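Local coordinates for dihydrodipicolinate synthase family protein (Sinorhizobium meliloti, PDB 4DNH), which is of unknown function but adopts a TIM-barrel fold and is probably related to enzymes of the dihydrodipicolinate synthase type, at residues Ala40-Ala45 against Leu65-Arg70; His189-Met194 against Lys230-Ser235; Leu234-Glu239 against Asp257-Glu262. All coordinates share one frame; numbering follows the deposited sequence.

How the contacts relate
All three contacts belong to one TIM-barrel chain: contact 2 lies in the sheet, contacts 1 and 3 among the loops and helices that follow its strands. Contacts 1 and 2 are buried; contact 3 is a surface contact. Contact 1 ties the loop after strand 37-40 to helix 61-73, and its centre is about 22 Å from that of contact 2 and about 25 Å from that of contact 3, on the opposite side of the chain's centre. Contacts 2 and 3 share Leu234 and Ser235. Their chemistry differs accordingly: a guanidinium gripping a carbonyl and crossed aromatic rings in contact 1, a parallel backbone ladder in contact 2, apolar touches and a salt bridge with a weak hydrogen bond in contact 3.

Contact 1: Ala40-Ala45 against Leu65-Arg70; sequences AAHVVA and LAFRHR
Arg68 reaches from helix 61-73 to the carbonyl of His42, passing the methyl of Ala41. Its CB and CG stay close to the helix. CG stands anti to the carbonyl carbon, and a bend at chi2 (88°) then turns CD off the line of the chain. NE passes Ala41 CB and forms a salt bridge with Glu80. From CZ outward the flat group slides under the methyl of Ala41, whose CB sits over one guanidinium face, toward the rim, 3.4 Å from Arg68 NH2. At the tip both terminal nitrogens converge on one acceptor, His42 O, which lies in the guanidinium plane. The Arg68 NH1 bond to His42 O is 2.8 Å long and runs nearly along the C=O axis, while Arg68 NH2 reaches the same oxygen at 3.0 Å from above the carbonyl plane. NH1 also donates to Thr64 O one turn back, which helps fix the rotation of the group. The contact thus closes the first beta-alpha unit of the TIM barrel: the loop leaving strand 37-40, at the C-terminal ends of the barrel strands, is pinned to helix 61-73, the helix it leads into. Beside the arginine, His42 and Phe67 form an edge-to-face pair with centroids 4.4 Å apart and ring planes at 58°. His42 CE1 hangs over the centre of the Phe67 ring, 3.4 Å above its plane. With CG anti to the backbone N (chi1 -173°), the Phe67 ring is set off toward the loop and meets Ala41 CB at its edge, Phe67 CE2 being 4.0 Å away. His42 ND1, 3.6 Å from Phe67 CE2, has its hydrogen bond with Asp280.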
loop_
_atom_site.group_PDB
_atom_site.type_symbol
_atom_site.label_atom_id
_atom_site.label_comp_id
_atom_site.label_asym_id
_atom_site.label_seq_id
_atom_site.Cartn_x
_atom_site.Cartn_y
_atom_site.Cartn_z
ATOM N N ALA A 40 -2.662 2.545 -1.113
ATOM C CA ALA A 40 -1.480 2.995 -0.383
ATOM C C ALA A 40 -0.526 3.574 -1.425
ATOM O O ALA A 40 -0.023 2.842 -2.277
ATOM C CB ALA A 40 -0.840 1.843 0.369
ATOM N N ALA A 41 -0.282 4.882 -1.369
ATOM C CA ALA A 41 0.346 5.554 -2.490
ATOM C C ALA A 41 1.852 5.722 -2.318
ATOM O O ALA A 41 2.347 5.973 -1.211
ATOM C CB ALA A 41 -0.314 6.906 -2.723
ATOM N N HIS A 42 2.567 5.613 -3.432
ATOM C CA HIS A 42 4.028 5.673 -3.454
ATOM C C HIS A 42 4.505 7.104 -3.432
ATOM O O HIS A 42 3.704 8.039 -3.576
ATOM C CB HIS A 42 4.553 4.963 -4.700
ATOM C CG HIS A 42 4.266 5.703 -5.979
ATOM N ND1 HIS A 42 3.072 5.653 -6.587
ATOM C CD2 HIS A 42 5.067 6.541 -6.753
ATOM C CE1 HIS A 42 3.107 6.408 -7.700
ATOM N NE2 HIS A 42 4.326 6.954 -7.794
ATOM N N VAL A 43 5.818 7.274 -3.268
ATOM C CA VAL A 43 6.474 8.582 -3.263
ATOM C C VAL A 43 7.363 8.786 -4.487
ATOM O O VAL A 43 8.133 7.903 -4.844
ATOM C CB VAL A 43 7.340 8.757 -1.995
ATOM C CG1 VAL A 43 8.166 10.043 -2.078
ATOM C CG2 VAL A 43 6.453 8.792 -0.767
ATOM N N VAL A 44 7.268 9.952 -5.119
ATOM C CA VAL A 44 8.175 10.324 -6.192
ATOM C C VAL A 44 9.427 11.023 -5.640
ATOM O O VAL A 44 9.338 12.108 -5.021
ATOM C CB VAL A 44 7.497 11.232 -7.228
ATOM C CG1 VAL A 44 8.424 11.495 -8.430
ATOM C CG2 VAL A 44 6.194 10.590 -7.674
ATOM N N ALA A 45 10.594 10.412 -5.875
ATOM C CA ALA A 45 11.855 11.054 -5.497
ATOM C C ALA A 45 12.226 12.214 -6.424
ATOM O O ALA A 45 11.797 12.278 -7.576
ATOM C CB ALA A 45 12.989 10.035 -5.433
ATOM N N LEU A 65 2.255 14.689 -4.927
ATOM C CA LEU A 65 0.873 15.123 -4.698
ATOM C C LEU A 65 -0.011 14.973 -5.930
ATOM O O LEU A 65 -1.184 14.638 -5.802
ATOM C CB LEU A 65 0.803 16.536 -4.138
ATOM C CG LEU A 65 1.643 16.843 -2.901
ATOM C CD1 LEU A 65 1.735 18.357 -2.675
ATOM C CD2 LEU A 65 1.091 16.121 -1.677
ATOM N N ALA A 66 0.540 15.190 -7.119
ATOM C CA ALA A 66 -0.225 14.950 -8.349
ATOM C C ALA A 66 -0.784 13.532 -8.375
ATOM O O ALA A 66 -1.874 13.300 -8.880
ATOM C CB ALA A 66 0.601 15.217 -9.590
ATOM N N PHE A 67 -0.051 12.585 -7.805
ATOM C CA PHE A 67 -0.535 11.203 -7.784
ATOM C C PHE A 67 -1.682 10.959 -6.782
ATOM O O PHE A 67 -2.573 10.177 -7.056
ATOM C CB PHE A 67 0.617 10.226 -7.576
ATOM C CG PHE A 67 0.213 8.805 -7.704
ATOM C CD1 PHE A 67 0.010 8.238 -8.964
ATOM C CD2 PHE A 67 0.019 8.019 -6.565
ATOM C CE1 PHE A 67 -0.379 6.912 -9.093
ATOM C CE2 PHE A 67 -0.367 6.699 -6.693
ATOM C CZ PHE A 67 -0.569 6.146 -7.958
ATOM N N ARG A 68 -1.659 11.612 -5.628
ATOM C CA ARG A 68 -2.845 11.642 -4.774
ATOM C C ARG A 68 -4.101 12.159 -5.505
ATOM O O ARG A 68 -5.189 11.594 -5.345
ATOM C CB ARG A 68 -2.579 12.457 -3.518
ATOM C CG ARG A 68 -1.805 11.698 -2.453
ATOM C CD ARG A 68 -0.302 11.833 -2.627
ATOM N NE ARG A 68 0.417 10.828 -1.837
ATOM C CZ ARG A 68 1.387 10.030 -2.291
ATOM N NH1 ARG A 68 1.794 10.120 -3.562
ATOM N NH2 ARG A 68 1.946 9.135 -1.462
ATOM N N HIS A 69 -3.958 13.207 -6.318
ATOM C CA HIS A 69 -5.105 13.747 -7.066
ATOM C C HIS A 69 -5.624 12.783 -8.092
ATOM O O HIS A 69 -6.853 12.661 -8.284
ATOM C CB HIS A 69 -4.792 15.105 -7.707
ATOM C CG HIS A 69 -4.668 16.232 -6.712
ATOM N ND1 HIS A 69 -5.741 16.837 -6.158
ATOM C CD2 HIS A 69 -3.543 16.856 -6.170
ATOM C CE1 HIS A 69 -5.328 17.803 -5.312
ATOM N NE2 HIS A 69 -3.981 17.813 -5.319
ATOM N N ARG A 70 -4.708 12.078 -8.750
ATOM C CA ARG A 70 -5.071 11.000 -9.672
ATOM C C ARG A 70 -5.925 9.952 -8.960
ATOM O O ARG A 70 -6.928 9.472 -9.522
ATOM C CB ARG A 70 -3.813 10.341 -10.256
ATOM C CG ARG A 70 -4.049 9.367 -11.401
ATOM C CD ARG A 70 -2.721 8.743 -11.809
ATOM N NE ARG A 70 -2.809 7.413 -12.431
ATOM C CZ ARG A 70 -3.124 7.195 -13.710
ATOM N NH1 ARG A 70 -3.416 8.226 -14.518
ATOM N NH2 ARG A 70 -3.162 5.947 -14.180
#

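Contact 2: His189-Met194 against Lys230-Ser235; sequences HWLGEM and KISLLS
Trp190 N donates to Lys230 O at 2.9 Å, and Trp190 O accepts from Ser232 N at the same length. Gly192 N donates to Ser232 O at 2.8 Å, just past the last residue of its strand. This ladder pairs strands 186-191 and 226-232 in parallel; the axes of residues 189-191 and 230-232 differ by 1° in direction. The strands are neighbouring staves of the TIM barrel, joined through helix 208-221 in a beta-alpha-beta unit. His189, Leu191, Lys230 and Ser232 share one face of the sheet. There the extended Lys230 chain runs beside the His189 ring, CD making a CH-pi contact over it (3.8 Å to the centroid), with Leu191 CB on the opposite face. Lys230 NZ and Ser232 OG both bond a glycerol, probably from the crystallisation liquor, which may mark a pocket. On the other face, Trp190 packs toward helix 208-221. Leu233 CD2 lies over its five-membered ring, 3.9 Å from the centroid and 18° off the normal, while Ile231 CD1 approaches Trp190 CE3 at 3.7 Å. An alanine in place of Trp190 would probably open a gap beside helix 208-221, leaving Leu233 CD2 and Ile231 CD1 without their aromatic partner. Farther out, the selenomethionine Met194 reaches Leu234 CB with its CE.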
loop_
_atom_site.group_PDB
_atom_site.type_symbol
_atom_site.label_atom_id
_atom_site.label_comp_id
_atom_site.label_asym_id
_atom_site.label_seq_id
_atom_site.Cartn_x
_atom_site.Cartn_y
_atom_site.Cartn_z
ATOM N N HIS A 189 -3.212 -1.609 11.651
ATOM C CA HIS A 189 -2.448 -2.285 10.638
ATOM C C HIS A 189 -1.590 -3.395 11.200
ATOM O O HIS A 189 -0.703 -3.172 12.028
ATOM C CB HIS A 189 -1.642 -1.273 9.863
ATOM C CG HIS A 189 -0.931 -1.845 8.674
ATOM N ND1 HIS A 189 0.115 -1.235 8.103
ATOM C CD2 HIS A 189 -1.145 -3.024 7.960
ATOM C CE1 HIS A 189 0.552 -1.977 7.072
ATOM N NE2 HIS A 189 -0.224 -3.070 6.985
ATOM N N TRP A 190 -1.898 -4.615 10.762
ATOM C CA TRP A 190 -1.078 -5.787 11.013
ATOM C C TRP A 190 -0.239 -6.068 9.790
ATOM O O TRP A 190 -0.705 -6.664 8.819
ATOM C CB TRP A 190 -1.965 -6.969 11.349
ATOM C CG TRP A 190 -1.198 -8.169 11.825
ATOM C CD1 TRP A 190 0.186 -8.319 11.905
ATOM C CD2 TRP A 190 -1.746 -9.459 12.254
ATOM N NE1 TRP A 190 0.514 -9.564 12.357
ATOM C CE2 TRP A 190 -0.599 -10.299 12.586
ATOM C CE3 TRP A 190 -3.025 -9.974 12.402
ATOM C CZ2 TRP A 190 -0.751 -11.605 13.047
ATOM C CZ3 TRP A 190 -3.170 -11.287 12.868
ATOM C CH2 TRP A 190 -2.059 -12.081 13.179
ATOM N N LEU A 191 1.012 -5.607 9.832
ATOM C CA LEU A 191 1.974 -5.734 8.744
ATOM C C LEU A 191 2.838 -6.983 8.961
ATOM O O LEU A 191 3.514 -7.084 9.982
ATOM C CB LEU A 191 2.859 -4.479 8.734
ATOM C CG LEU A 191 3.891 -4.148 7.640
ATOM C CD1 LEU A 191 3.262 -4.111 6.255
ATOM C CD2 LEU A 191 4.554 -2.814 7.950
ATOM N N GLY A 192 2.817 -7.921 8.015
ATOM C CA GLY A 192 3.600 -9.169 8.134
ATOM C C GLY A 192 5.112 -9.029 7.944
ATOM O O GLY A 192 5.590 -8.020 7.418
ATOM N N GLU A 193 5.855 -10.049 8.377
ATOM C CA GLU A 193 7.329 -10.028 8.366
ATOM C C GLU A 193 7.987 -10.036 6.984
ATOM O O GLU A 193 9.174 -9.710 6.851
ATOM C CB GLU A 193 7.949 -11.129 9.258
ATOM C CG GLU A 193 7.277 -12.493 9.228
ATOM C CD GLU A 193 6.193 -12.626 10.288
ATOM O OE1 GLU A 193 4.998 -12.646 9.914
ATOM O OE2 GLU A 193 6.529 -12.693 11.495
HETATM N N MSE A 194 7.234 -10.403 5.958
HETATM C CA MSE A 194 7.778 -10.386 4.597
HETATM C C MSE A 194 7.880 -8.960 4.119
HETATM O O MSE A 194 8.719 -8.639 3.268
HETATM C CB MSE A 194 6.942 -11.240 3.658
HETATM C CG MSE A 194 5.969 -12.035 4.507
HETATM SE SE MSE A 194 4.263 -11.051 4.580
HETATM C CE MSE A 194 3.536 -12.472 3.428
ATOM N N LYS A 230 -6.347 -3.638 8.777
ATOM C CA LYS A 230 -5.687 -4.034 7.534
ATOM C C LYS A 230 -4.713 -5.154 7.836
ATOM O O LYS A 230 -3.785 -4.987 8.633
ATOM C CB LYS A 230 -4.931 -2.872 6.891
ATOM C CG LYS A 230 -4.053 -3.287 5.720
ATOM C CD LYS A 230 -3.165 -2.155 5.213
ATOM C CE LYS A 230 -2.189 -2.678 4.164
ATOM N NZ LYS A 230 -1.323 -1.647 3.525
ATOM N N ILE A 231 -4.916 -6.288 7.186
ATOM C CA ILE A 231 -4.025 -7.407 7.377
ATOM C C ILE A 231 -3.156 -7.588 6.129
ATOM O O ILE A 231 -3.669 -7.616 4.989
ATOM C CB ILE A 231 -4.798 -8.679 7.817
ATOM C CG1 ILE A 231 -3.836 -9.700 8.420
ATOM C CG2 ILE A 231 -5.644 -9.261 6.683
ATOM C CD1 ILE A 231 -4.510 -10.837 9.160
ATOM N N SER A 232 -1.842 -7.662 6.368
ATOM C CA SER A 232 -0.825 -7.788 5.330
ATOM C C SER A 232 0.068 -8.984 5.626
ATOM O O SER A 232 1.271 -8.837 5.847
ATOM C CB SER A 232 0.024 -6.527 5.283
ATOM O OG SER A 232 -0.675 -5.467 4.667
ATOM N N LEU A 233 -0.544 -10.163 5.653
ATOM C CA LEU A 233 0.142 -11.413 5.939
ATOM C C LEU A 233 0.226 -12.283 4.697
ATOM O O LEU A 233 0.875 -13.325 4.706
ATOM C CB LEU A 233 -0.625 -12.188 7.001
ATOM C CG LEU A 233 -0.797 -11.594 8.389
ATOM C CD1 LEU A 233 -1.321 -12.693 9.296
ATOM C CD2 LEU A 233 0.524 -11.057 8.918
ATOM N N LEU A 234 -0.464 -11.863 3.642
ATOM C CA LEU A 234 -0.593 -12.627 2.394
ATOM C C LEU A 234 -0.978 -14.103 2.604
ATOM O O LEU A 234 -0.522 -14.993 1.882
ATOM C CB LEU A 234 0.665 -12.490 1.534
ATOM C CG LEU A 234 1.181 -11.101 1.161
ATOM C CD1 LEU A 234 2.252 -11.255 0.099
ATOM C CD2 LEU A 234 0.076 -10.172 0.661
ATOM N N SER A 235 -1.812 -14.339 3.613
ATOM C CA SER A 235 -2.348 -15.655 3.921
ATOM C C SER A 235 -3.857 -15.496 3.825
ATOM O O SER A 235 -4.509 -15.068 4.775
ATOM C CB SER A 235 -1.933 -16.081 5.333
ATOM O OG SER A 235 -1.808 -17.497 5.456
#

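Contact 3: Leu234-Glu239 against Asp257-Glu262; sequences LSKEKE and DFNYAE
Leu234 and Lys236 meet Phe258, Asn259 and Glu262 in a surface contact between two consecutive beta-alpha connections of the TIM barrel. One leads from strand 226-232 into helix 236-243, the other from strand 251-254 into helix 260-265, so the contact joins the starts of adjacent outer helices. Its inner end is apolar: the side chains of Leu234 and Phe258 cross at about a right angle, with Leu234 CD1 3.6 Å from Phe258 CD1. The other branch of the leucine, Leu234 CD2, lies 3.7 Å from the backbone N of Asp257. The Asp257 carboxylate has its partners elsewhere: OD1 accepts from Ile278 N and OD2 bonds a glycerol. Midway, the Asn259 amide lies against the lysine stem, Asn259 ND2 being 3.4 Å from Lys236 CB, while ND2 makes a weak hydrogen bond to Asp256. At the outer end the Lys236 chain bends at chi3 (136°) and crosses the extended Glu262 at about a right angle. Lys236 NZ and Glu262 OE1 form a salt bridge at 3.3 Å, the hydrogen bond within it weak. The carboxylate also touches the lysine's methylenes, Glu262 OE2 lying 3.4 Å from Lys236 CE.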
loop_
_atom_site.group_PDB
_atom_site.type_symbol
_atom_site.label_atom_id
_atom_site.label_comp_id
_atom_site.label_asym_id
_atom_site.label_seq_id
_atom_site.Cartn_x
_atom_site.Cartn_y
_atom_site.Cartn_z
ATOM N N LEU A 234 -0.464 -11.863 3.642
ATOM C CA LEU A 234 -0.593 -12.627 2.394
ATOM C C LEU A 234 -0.978 -14.103 2.604
ATOM O O LEU A 234 -0.522 -14.993 1.882
ATOM C CB LEU A 234 0.665 -12.490 1.534
ATOM C CG LEU A 234 1.181 -11.101 1.161
ATOM C CD1 LEU A 234 2.252 -11.255 0.099
ATOM C CD2 LEU A 234 0.076 -10.172 0.661
ATOM N N SER A 235 -1.812 -14.339 3.613
ATOM C CA SER A 235 -2.348 -15.655 3.921
ATOM C C SER A 235 -3.857 -15.496 3.825
ATOM O O SER A 235 -4.509 -15.068 4.775
ATOM C CB SER A 235 -1.933 -16.081 5.333
ATOM O OG SER A 235 -1.808 -17.497 5.456
ATOM N N LYS A 236 -4.396 -15.817 2.654
ATOM C CA LYS A 236 -5.812 -15.626 2.342
ATOM C C LYS A 236 -6.776 -16.363 3.307
ATOM O O LYS A 236 -7.818 -15.813 3.693
ATOM C CB LYS A 236 -6.054 -15.982 0.870
ATOM C CG LYS A 236 -7.433 -16.497 0.524
ATOM C CD LYS A 236 -7.378 -17.276 -0.773
ATOM C CE LYS A 236 -8.179 -18.559 -0.648
ATOM N NZ LYS A 236 -8.150 -19.354 -1.906
ATOM N N GLU A 237 -6.426 -17.584 3.715
ATOM C CA GLU A 237 -7.253 -18.291 4.699
ATOM C C GLU A 237 -7.294 -17.568 6.045
ATOM O O GLU A 237 -8.299 -17.631 6.750
ATOM C CB GLU A 237 -6.868 -19.777 4.873
ATOM C CG GLU A 237 -5.390 -20.101 4.714
ATOM C CD GLU A 237 -4.547 -19.863 5.963
ATOM O OE1 GLU A 237 -3.674 -18.969 5.924
ATOM O OE2 GLU A 237 -4.737 -20.572 6.974
ATOM N N LYS A 238 -6.216 -16.872 6.387
ATOM C CA LYS A 238 -6.150 -16.203 7.675
ATOM C C LYS A 238 -7.063 -14.979 7.731
ATOM O O LYS A 238 -7.631 -14.682 8.789
ATOM C CB LYS A 238 -4.708 -15.873 8.062
ATOM C CG LYS A 238 -3.983 -17.040 8.731
ATOM C CD LYS A 238 -2.483 -16.807 8.851
ATOM C CE LYS A 238 -1.739 -18.102 9.126
ATOM N NZ LYS A 238 -1.729 -19.006 7.941
ATOM N N GLU A 239 -7.234 -14.311 6.588
ATOM C CA GLU A 239 -8.124 -13.163 6.473
ATOM C C GLU A 239 -9.608 -13.572 6.573
ATOM O O GLU A 239 -10.395 -12.942 7.298
ATOM C CB GLU A 239 -7.858 -12.393 5.166
ATOM C CG GLU A 239 -8.567 -11.055 5.097
ATOM C CD GLU A 239 -8.273 -10.236 3.840
ATOM O OE1 GLU A 239 -7.148 -10.320 3.295
ATOM O OE2 GLU A 239 -9.172 -9.481 3.404
ATOM N N ASP A 257 -2.290 -8.314 -1.458
ATOM C CA ASP A 257 -2.094 -8.023 -2.886
ATOM C C ASP A 257 -1.996 -9.272 -3.781
ATOM O O ASP A 257 -1.860 -9.149 -5.003
ATOM C CB ASP A 257 -0.858 -7.132 -3.086
ATOM C CG ASP A 257 -0.930 -5.815 -2.292
ATOM O OD1 ASP A 257 -1.572 -4.852 -2.770
ATOM O OD2 ASP A 257 -0.316 -5.741 -1.203
ATOM N N PHE A 258 -2.065 -10.465 -3.187
ATOM C CA PHE A 258 -2.098 -11.714 -3.962
ATOM C C PHE A 258 -3.519 -12.181 -4.255
ATOM O O PHE A 258 -3.758 -12.878 -5.245
ATOM C CB PHE A 258 -1.369 -12.822 -3.212
ATOM C CG PHE A 258 0.065 -12.978 -3.597
ATOM C CD1 PHE A 258 1.004 -12.017 -3.239
ATOM C CD2 PHE A 258 0.487 -14.109 -4.292
ATOM C CE1 PHE A 258 2.334 -12.162 -3.589
ATOM C CE2 PHE A 258 1.820 -14.269 -4.643
ATOM C CZ PHE A 258 2.741 -13.289 -4.290
ATOM N N ASN A 259 -4.455 -11.769 -3.399
ATOM C CA ASN A 259 -5.801 -12.344 -3.334
ATOM C C ASN A 259 -6.973 -11.370 -3.255
ATOM O O ASN A 259 -8.113 -11.789 -3.016
ATOM C CB ASN A 259 -5.845 -13.270 -2.141
ATOM C CG ASN A 259 -4.940 -14.455 -2.330
ATOM O OD1 ASN A 259 -5.071 -15.179 -3.312
ATOM N ND2 ASN A 259 -3.982 -14.632 -1.424
ATOM N N TYR A 260 -6.686 -10.087 -3.475
ATOM C CA TYR A 260 -7.659 -8.997 -3.381
ATOM C C TYR A 260 -8.986 -9.182 -4.142
ATOM O O TYR A 260 -10.056 -8.879 -3.604
ATOM C CB TYR A 260 -6.998 -7.668 -3.769
ATOM C CG TYR A 260 -6.356 -7.639 -5.144
ATOM C CD1 TYR A 260 -5.069 -8.146 -5.353
ATOM C CD2 TYR A 260 -7.028 -7.079 -6.236
ATOM C CE1 TYR A 260 -4.483 -8.116 -6.613
ATOM C CE2 TYR A 260 -6.453 -7.043 -7.501
ATOM C CZ TYR A 260 -5.179 -7.564 -7.690
ATOM O OH TYR A 260 -4.606 -7.526 -8.958
ATOM N N ALA A 261 -8.933 -9.664 -5.379
ATOM C CA ALA A 261 -10.162 -9.835 -6.165
ATOM C C ALA A 261 -11.143 -10.780 -5.469
ATOM O O ALA A 261 -12.310 -10.422 -5.279
ATOM C CB ALA A 261 -9.852 -10.309 -7.579
ATOM N N GLU A 262 -10.647 -11.961 -5.069
ATOM C CA GLU A 262 -11.431 -12.971 -4.358
ATOM C C GLU A 262 -11.990 -12.443 -3.042
ATOM O O GLU A 262 -13.161 -12.689 -2.716
ATOM C CB GLU A 262 -10.598 -14.238 -4.094
ATOM C CG GLU A 262 -11.390 -15.360 -3.428
ATOM C CD GLU A 262 -10.532 -16.507 -2.898
ATOM O OE1 GLU A 262 -9.447 -16.765 -3.469
ATOM O OE2 GLU A 262 -10.958 -17.171 -1.913
#